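Local coordinates for toxin-like protein (Paenibacillus larvae subsp. larvae BRL-230010, PDB 5DZQ), which probably transfers single ADP-ribose units from NAD+ to a protein target, as a C3-like mono-ADP-ribosyltransferase toxin, at residues B[182-185]-B[186-189]; B[73-76]-B[77-81]; B[50-53]-B[54-58]; B[197-201]-B[202-206]. One frame throughout, in Å; residues are numbered along the deposited sequence.

Interaction 1: residues B[182-185]-B[186-189]; sequences LLPR and NTKY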
# COMPACT_ATOMS: atom_id res chain seq x y z
N LEU B 182 -12.22 -7.72 6.22
CA LEU B 182 -11.35 -7.10 7.21
C LEU B 182 -11.42 -7.90 8.50
O LEU B 182 -12.49 -8.09 9.07
CB LEU B 182 -11.76 -5.65 7.46
CG LEU B 182 -10.97 -4.92 8.55
CD1 LEU B 182 -9.49 -4.83 8.17
CD2 LEU B 182 -11.56 -3.54 8.77
N LEU B 183 -10.27 -8.38 8.95
CA LEU B 183 -10.24 -9.16 10.18
C LEU B 183 -9.66 -8.33 11.31
O LEU B 183 -8.92 -7.37 11.06
CB LEU B 183 -9.44 -10.45 9.98
CG LEU B 183 -10.25 -11.66 9.49
CD1 LEU B 183 -10.64 -11.50 8.03
CD2 LEU B 183 -9.51 -12.97 9.71
N PRO B 184 -10.02 -8.66 12.57
CA PRO B 184 -9.48 -7.95 13.73
C PRO B 184 -7.95 -7.91 13.78
O PRO B 184 -7.26 -8.78 13.24
CB PRO B 184 -10.02 -8.76 14.93
CG PRO B 184 -11.27 -9.40 14.42
CD PRO B 184 -11.02 -9.68 12.96
N ARG B 185 -7.42 -6.90 14.44
CA ARG B 185 -6.01 -6.88 14.77
C ARG B 185 -5.72 -8.05 15.72
O ARG B 185 -6.65 -8.61 16.33
CB ARG B 185 -5.60 -5.55 15.38
CG ARG B 185 -6.16 -5.31 16.77
CD ARG B 185 -5.84 -3.92 17.25
NE ARG B 185 -6.35 -3.68 18.60
CZ ARG B 185 -5.65 -3.84 19.71
NH1 ARG B 185 -4.39 -4.24 19.67
NH2 ARG B 185 -6.21 -3.59 20.88
N ASN B 186 -4.45 -8.44 15.82
CA ASN B 186 -4.03 -9.62 16.60
C ASN B 186 -4.68 -10.93 16.17
O ASN B 186 -4.83 -11.85 16.98
CB ASN B 186 -4.27 -9.39 18.09
CG ASN B 186 -3.33 -8.36 18.68
OD1 ASN B 186 -2.25 -8.13 18.15
ND2 ASN B 186 -3.74 -7.74 19.78
N THR B 187 -5.05 -11.04 14.90
CA THR B 187 -5.59 -12.30 14.40
C THR B 187 -4.52 -13.38 14.47
O THR B 187 -3.36 -13.13 14.14
CB THR B 187 -6.11 -12.17 12.96
OG1 THR B 187 -7.37 -11.49 12.98
CG2 THR B 187 -6.31 -13.53 12.32
N LYS B 188 -4.91 -14.55 14.95
CA LYS B 188 -3.99 -15.68 15.06
C LYS B 188 -4.33 -16.65 13.96
O LYS B 188 -5.50 -16.94 13.73
CB LYS B 188 -4.08 -16.35 16.43
CG LYS B 188 -3.51 -15.49 17.58
CD LYS B 188 -3.23 -16.30 18.83
CE LYS B 188 -2.48 -15.46 19.87
NZ LYS B 188 -1.93 -16.29 20.98
N TYR B 189 -3.31 -17.14 13.26
CA TYR B 189 -3.54 -18.08 12.19
C TYR B 189 -2.47 -19.16 12.20
O TYR B 189 -1.30 -18.89 12.48
CB TYR B 189 -3.59 -17.36 10.83
CG TYR B 189 -2.35 -16.59 10.48
CD1 TYR B 189 -2.17 -15.28 10.91
CD2 TYR B 189 -1.34 -17.17 9.71
CE1 TYR B 189 -1.02 -14.57 10.59
CE2 TYR B 189 -0.20 -16.47 9.38
CZ TYR B 189 -0.05 -15.17 9.82
OH TYR B 189 1.09 -14.47 9.50
O HOH W 1 -4.78 -9.26 12.44
O HOH W 2 -2.83 -5.42 17.58
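Pro184 and Thr187 are drawn together by a sharp turn, close to type II, in which Asn186 adopts the left-handed helical conformation. The turn is closed by a side chain, and not by a hydrogen bond from Thr187 N: the hydroxyl of Thr187 donates its proton to the carbonyl of Pro184, with OG1 2.7 Å from Pro184 O. A chi1 of -76° sets OG1 beside the backbone N and so turns it back to that oxygen, which it meets 27° off the carbonyl plane. The same rotation sends Thr187 CG2 toward the Leu183 side chain, 4.2 Å from CD2, while OG1 also lies 3.8 Å from Leu183 CB. Between the two arms a water accepts the peptide hydrogen of Thr187 N at 3.0 Å and sits close to Pro184 O.

On the outer side of the turn, Arg185 and Asn186 run next to each other in the same direction, with the guanidinium and amide planes 55° apart. Arg185 NH1 stays 3.6 Å from Asn186 ND2. A second water, in the guanidinium plane at its edge, accepts from NH1 at 2.9 Å and makes a weak bond to Asn186 OD1. The stronger partner of the guanidinium is Asp79, salt-bridged through NE, with Gly63 O taking a further hydrogen bond from NH1.

The turn passes the chain from strand 179-183, the middle strand of a three-stranded sheet, to strand 187-198 of the five-stranded mixed sheet, so it joins the two sheets of the ADP-ribosyltransferase core. Val211 of strand 203-211 and Leu139 of strand 139-142 pack on Leu183 and Thr187, and Arg185 extends to helix 69-83.

Interaction 2: residues B[73-76]-B[77-81]; sequences KKIL and KLDEA
Lys77 leans back on Lys73 one helical turn earlier: its amide makes a weak bond to Lys73 O, and its CG lies 3.4 Å from the same oxygen. The chain bends at its last torsion (chi4 78°), bringing NZ round to a water that it holds only weakly but that donates to Lys73 O at 2.8 Å. Leu78 follows with a straighter bond, N to Lys74 O at 2.8 Å, while its side chain is directed onto Val44 and Tyr47 of helix 38-49. These are successive i to i+4 links of a regular alpha-helix, 69-83, one of the helices packed beside the sheet core of the C3-like fold; on the same side as Leu78, Lys74 NZ forms a salt bridge with Glu46 of helix 38-49 and bonds to Tyr111 O of the second subunit.

Asp79 combines a backbone and a side-chain contact with Ile75. Its N is 2.8 Å from Ile75 O with a 167° angle at the hydrogen, and its carboxylate lies alongside the Ile75 side chain, OD2 3.8 Å from CG2. Tyr138 OH bonds to OD1, with Arg185 on the other oxygen, fixing the rotation of the carboxylate. At Glu80 the amide meets Leu76 O less directly, at 3.2 Å and 142°, and CG lies 3.3 Å from that oxygen before the chain bends at chi2. Ala81 N continues the ladder to Lys77 O at 2.9 Å, and its own carbonyl accepts from Trp32 NE1.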
# COMPACT_ATOMS: atom_id res chain seq x y z
N LYS B 73 -7.45 5.51 21.06
CA LYS B 73 -8.89 5.76 21.16
C LYS B 73 -9.64 5.22 19.93
O LYS B 73 -10.68 4.56 20.06
CB LYS B 73 -9.18 7.25 21.32
CG LYS B 73 -8.96 7.80 22.72
CD LYS B 73 -9.57 9.20 22.83
CE LYS B 73 -9.39 9.79 24.23
NZ LYS B 73 -7.97 10.12 24.51
N LYS B 74 -9.11 5.50 18.74
CA LYS B 74 -9.71 5.00 17.50
C LYS B 74 -9.63 3.49 17.41
O LYS B 74 -10.55 2.82 16.92
CB LYS B 74 -9.02 5.61 16.27
CG LYS B 74 -9.04 7.11 16.16
CD LYS B 74 -8.39 7.52 14.85
CE LYS B 74 -8.05 9.00 14.83
NZ LYS B 74 -7.32 9.36 13.58
N ILE B 75 -8.49 2.95 17.82
CA ILE B 75 -8.26 1.52 17.66
C ILE B 75 -9.28 0.77 18.51
O ILE B 75 -9.84 -0.24 18.08
CB ILE B 75 -6.81 1.14 18.02
CG1 ILE B 75 -5.86 1.53 16.87
CG2 ILE B 75 -6.70 -0.35 18.31
CD1 ILE B 75 -4.40 1.44 17.22
N LEU B 76 -9.54 1.29 19.71
CA LEU B 76 -10.53 0.63 20.57
C LEU B 76 -11.91 0.64 19.95
O LEU B 76 -12.65 -0.35 20.05
CB LEU B 76 -10.56 1.28 21.94
CG LEU B 76 -9.29 0.97 22.73
CD1 LEU B 76 -9.30 1.71 24.04
CD2 LEU B 76 -9.16 -0.53 22.94
N LYS B 77 -12.27 1.74 19.30
CA LYS B 77 -13.57 1.83 18.63
C LYS B 77 -13.63 0.92 17.41
O LYS B 77 -14.65 0.27 17.16
CB LYS B 77 -13.87 3.27 18.22
CG LYS B 77 -13.96 4.26 19.39
CD LYS B 77 -14.68 5.54 18.97
CE LYS B 77 -14.96 6.44 20.16
NZ LYS B 77 -13.75 7.18 20.58
N LEU B 78 -12.54 0.85 16.65
CA LEU B 78 -12.51 -0.02 15.48
C LEU B 78 -12.60 -1.48 15.90
O LEU B 78 -13.32 -2.27 15.28
CB LEU B 78 -11.24 0.24 14.67
CG LEU B 78 -11.09 -0.36 13.27
CD1 LEU B 78 -12.35 -0.15 12.43
CD2 LEU B 78 -9.87 0.27 12.60
N ASP B 79 -11.91 -1.84 16.97
CA ASP B 79 -12.03 -3.18 17.54
C ASP B 79 -13.50 -3.52 17.85
O ASP B 79 -13.96 -4.63 17.61
CB ASP B 79 -11.22 -3.30 18.84
CG ASP B 79 -9.72 -3.22 18.61
OD1 ASP B 79 -9.26 -3.28 17.45
OD2 ASP B 79 -8.99 -3.10 19.62
N GLU B 80 -14.22 -2.54 18.38
CA GLU B 80 -15.60 -2.76 18.80
C GLU B 80 -16.51 -2.89 17.60
O GLU B 80 -17.43 -3.71 17.59
CB GLU B 80 -16.07 -1.64 19.71
CG GLU B 80 -15.50 -1.73 21.12
CD GLU B 80 -15.76 -3.08 21.78
OE1 GLU B 80 -16.90 -3.59 21.69
OE2 GLU B 80 -14.82 -3.63 22.39
N ALA B 81 -16.24 -2.09 16.58
CA ALA B 81 -16.98 -2.18 15.33
C ALA B 81 -16.86 -3.58 14.75
O ALA B 81 -17.85 -4.20 14.39
CB ALA B 81 -16.48 -1.15 14.34
O HOH W 3 -12.14 4.76 22.46

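Interaction 3: residues B[50-53]-B[54-58]; sequences NAKP and FNTYL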
# COMPACT_ATOMS: atom_id res chain seq x y z
N ASN B 50 -6.73 4.47 4.94
CA ASN B 50 -5.51 5.00 5.55
C ASN B 50 -4.91 3.90 6.43
O ASN B 50 -4.54 4.13 7.58
CB ASN B 50 -5.82 6.27 6.37
CG ASN B 50 -4.59 7.07 6.75
OD1 ASN B 50 -3.61 7.09 6.02
ND2 ASN B 50 -4.64 7.77 7.90
N ALA B 51 -4.84 2.68 5.90
CA ALA B 51 -4.53 1.51 6.74
C ALA B 51 -3.09 1.48 7.26
O ALA B 51 -2.85 1.10 8.41
CB ALA B 51 -4.82 0.23 5.97
N LYS B 52 -2.12 1.86 6.42
CA LYS B 52 -0.71 1.71 6.80
C LYS B 52 -0.33 2.39 8.13
O LYS B 52 0.32 1.77 8.97
CB LYS B 52 0.19 2.22 5.66
CG LYS B 52 1.67 2.21 5.98
CD LYS B 52 2.46 2.80 4.82
CE LYS B 52 3.92 3.04 5.18
NZ LYS B 52 4.57 1.79 5.65
N PRO B 53 -0.73 3.66 8.35
CA PRO B 53 -0.33 4.25 9.64
C PRO B 53 -0.90 3.55 10.88
O PRO B 53 -0.22 3.49 11.90
CB PRO B 53 -0.88 5.69 9.56
CG PRO B 53 -1.12 5.93 8.14
CD PRO B 53 -1.42 4.64 7.49
N PHE B 54 -2.14 3.05 10.80
CA PHE B 54 -2.70 2.22 11.86
C PHE B 54 -1.84 0.97 12.07
O PHE B 54 -1.47 0.62 13.19
CB PHE B 54 -4.13 1.76 11.53
CG PHE B 54 -5.17 2.84 11.65
CD1 PHE B 54 -5.49 3.64 10.56
CD2 PHE B 54 -5.86 3.01 12.84
CE1 PHE B 54 -6.47 4.63 10.66
CE2 PHE B 54 -6.84 4.01 12.95
CZ PHE B 54 -7.14 4.81 11.85
N ASN B 55 -1.57 0.27 10.99
CA ASN B 55 -0.89 -1.02 11.11
C ASN B 55 0.58 -0.91 11.45
O ASN B 55 1.12 -1.78 12.15
CB ASN B 55 -1.09 -1.83 9.84
CG ASN B 55 -2.55 -2.21 9.63
OD1 ASN B 55 -3.31 -2.33 10.58
ND2 ASN B 55 -2.94 -2.40 8.38
N THR B 56 1.26 0.14 10.99
CA THR B 56 2.66 0.27 11.36
C THR B 56 2.74 0.60 12.86
O THR B 56 3.64 0.13 13.56
CB THR B 56 3.39 1.34 10.49
OG1 THR B 56 2.71 2.59 10.59
CG2 THR B 56 3.41 0.91 9.05
N TYR B 57 1.79 1.38 13.37
CA TYR B 57 1.74 1.65 14.82
C TYR B 57 1.54 0.36 15.62
O TYR B 57 2.22 0.11 16.63
CB TYR B 57 0.61 2.63 15.16
CG TYR B 57 0.34 2.80 16.66
CD1 TYR B 57 1.21 3.50 17.48
CD2 TYR B 57 -0.80 2.24 17.25
CE1 TYR B 57 0.96 3.66 18.85
CE2 TYR B 57 -1.06 2.39 18.62
CZ TYR B 57 -0.18 3.09 19.41
OH TYR B 57 -0.43 3.24 20.77
N LEU B 58 0.61 -0.47 15.18
CA LEU B 58 0.29 -1.70 15.89
C LEU B 58 1.47 -2.68 15.85
O LEU B 58 1.82 -3.31 16.86
CB LEU B 58 -0.96 -2.34 15.29
CG LEU B 58 -2.26 -1.60 15.62
CD1 LEU B 58 -3.41 -2.15 14.81
CD2 LEU B 58 -2.58 -1.71 17.12
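Phe54 brings its ring edge against the backbone carbonyl of Asn50 where the chain enters alpha-helix 51-60, with CD1 3.2 Å from Asn50 O and the oxygen in the ring plane. This is the close-packed part of the contact. Phe54 CB adds a 3.4 Å approach to Ala51 O, while the ring also rests on Ile71 of helix 69-83. Next to it, Asn55 N bonds nearly straight to Ala51 O, and the Asn55 amide lies near Ala51, ND2 4.0 Å from CB. Both ends of that buried amide are engaged, OD1 by the backbone N of Tyr138 and ND2 by Tyr47 OH, so its orientation is fixed and it ties the helix to two neighbouring parts of the fold.

The looser side is that of exposed Lys52 and the Thr56 methyl. Lys52 crosses Thr56 at an angle, with only NZ and CG of its long chain near CG2 of Thr56; NZ to CG2 is 3.7 Å. Thr56 N is firmly bonded to Lys52 O at 2.8 Å, and with chi1 at 56° Thr56 OG1 stands 3.0 Å from the same oxygen.

Pro53, by contrast, is buried, its ring lying against Thr99 of the second subunit. Its carbonyl accepts from Asn108 ND2 of that subunit, and Pro53 O also takes Tyr57 N from above the carbonyl plane, 41° out of it and 3.3 Å away.

Interaction 4: residues B[197-201]-B[202-206]; sequences IVNKG and SETIK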
# COMPACT_ATOMS: atom_id res chain seq x y z
N ILE B 197 5.43 -22.17 -5.62
CA ILE B 197 4.71 -22.37 -6.87
C ILE B 197 5.60 -21.91 -8.02
O ILE B 197 6.02 -20.76 -8.08
CB ILE B 197 3.38 -21.61 -6.90
CG1 ILE B 197 2.49 -22.05 -5.73
CG2 ILE B 197 2.65 -21.85 -8.20
CD1 ILE B 197 1.17 -21.30 -5.66
N VAL B 198 5.89 -22.84 -8.92
CA VAL B 198 6.75 -22.56 -10.07
C VAL B 198 5.91 -22.16 -11.26
O VAL B 198 5.17 -22.98 -11.80
CB VAL B 198 7.60 -23.80 -10.43
CG1 VAL B 198 8.53 -23.49 -11.60
CG2 VAL B 198 8.38 -24.25 -9.22
N ASN B 199 6.00 -20.88 -11.66
CA ASN B 199 5.26 -20.36 -12.80
C ASN B 199 6.17 -20.25 -14.01
O ASN B 199 7.36 -20.53 -13.92
CB ASN B 199 4.67 -18.98 -12.48
CG ASN B 199 3.92 -18.94 -11.16
OD1 ASN B 199 3.03 -19.74 -10.90
ND2 ASN B 199 4.28 -17.98 -10.31
N LYS B 200 5.61 -19.81 -15.14
CA LYS B 200 6.38 -19.70 -16.38
C LYS B 200 7.53 -18.71 -16.27
O LYS B 200 8.59 -18.94 -16.83
CB LYS B 200 5.49 -19.30 -17.55
CG LYS B 200 4.97 -20.46 -18.39
CD LYS B 200 4.16 -19.94 -19.56
CE LYS B 200 2.72 -20.39 -19.50
NZ LYS B 200 1.87 -19.48 -20.29
N GLY B 201 7.33 -17.60 -15.57
CA GLY B 201 8.36 -16.58 -15.51
C GLY B 201 8.59 -16.03 -14.12
O GLY B 201 9.10 -14.92 -13.95
N SER B 202 8.24 -16.81 -13.11
CA SER B 202 8.37 -16.37 -11.73
C SER B 202 8.19 -17.55 -10.80
O SER B 202 7.75 -18.62 -11.22
CB SER B 202 7.36 -15.27 -11.39
OG SER B 202 6.02 -15.74 -11.56
N GLU B 203 8.55 -17.36 -9.54
CA GLU B 203 8.25 -18.33 -8.50
C GLU B 203 7.58 -17.60 -7.35
O GLU B 203 7.99 -16.51 -6.96
CB GLU B 203 9.52 -19.05 -8.03
CG GLU B 203 10.18 -19.88 -9.12
CD GLU B 203 11.26 -20.80 -8.60
OE1 GLU B 203 11.78 -20.56 -7.49
OE2 GLU B 203 11.59 -21.78 -9.30
N THR B 204 6.53 -18.21 -6.81
CA THR B 204 5.72 -17.61 -5.76
C THR B 204 5.82 -18.42 -4.47
O THR B 204 5.71 -19.64 -4.48
CB THR B 204 4.22 -17.51 -6.20
OG1 THR B 204 4.11 -16.76 -7.42
CG2 THR B 204 3.38 -16.84 -5.11
N ILE B 205 6.04 -17.73 -3.35
CA ILE B 205 6.03 -18.42 -2.08
C ILE B 205 4.59 -18.47 -1.63
O ILE B 205 3.95 -17.43 -1.46
CB ILE B 205 6.92 -17.71 -1.04
CG1 ILE B 205 8.39 -17.89 -1.42
CG2 ILE B 205 6.67 -18.26 0.35
CD1 ILE B 205 9.34 -16.95 -0.70
N LYS B 206 4.07 -19.68 -1.47
CA LYS B 206 2.66 -19.90 -1.15
C LYS B 206 2.51 -20.28 0.31
O LYS B 206 3.18 -21.18 0.80
CB LYS B 206 2.07 -20.99 -2.06
CG LYS B 206 0.59 -21.35 -1.78
CD LYS B 206 -0.32 -20.14 -1.87
CE LYS B 206 -1.60 -20.44 -2.63
NZ LYS B 206 -2.50 -21.42 -1.98
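Asn199 ND2 grips two hydroxyls on the return side of the hairpin, donating to Ser202 OG in the loop and to Thr204 OG1 in the strand, each at 3.1 Å. Both acceptors lie in the amide plane, one for each N-H, which fixes the rotation of the group across the strands. The Ser202 bond is the straighter, 159° at the hydrogen against 138° for Thr204. Next to this link, Asn199 N bonds to Ser202 O at 2.9 Å, closing the loop.

The arrangement is the tip of the beta-hairpin formed by strands 187-198 and 203-211, adjacent in the five-stranded mixed sheet. Ile197 and Thr204 form a hydrogen-bonded pair, Ile197 N to Thr204 O 2.8 Å and Thr204 N to Ile197 O 2.9 Å. On their face of the sheet Ile197 CD1 crosses Lys206 at CB, 3.7 Å away, while the ammonium of Lys206 goes on to Glu208. Val198 and Glu203, a non-hydrogen-bonded pair, run side by side on the other face, Val198 CG2 4.1 Å from OE2; the Glu203 carboxylate is held by Arg118 and Val116 N. A bound magnesium ion lies about 3 Å from the Ser202 side chain.

Interactions 1, 2 and 3 form one connected region, with centres 13 to 14 Å apart. Arg185 joins interaction 1 to both others: its NE is 2.9 Å from Asp79 OD2 of interaction 2, and its CD packs on Leu58 CD1 of interaction 3 at 3.9 Å. The two helical contacts meet directly, Ile75 CD1 lying 3.6 Å from Leu58 CD2, so helices 51-60 and 69-83 share a hydrophobic seam beside the turn between the sheets. Interaction 4 stands apart at the far end of strand 187-198, which begins at interaction 1. Its centre is 27 Å from that of interaction 1 and 38 Å from that of interaction 2, and it alone approaches the magnesium ion.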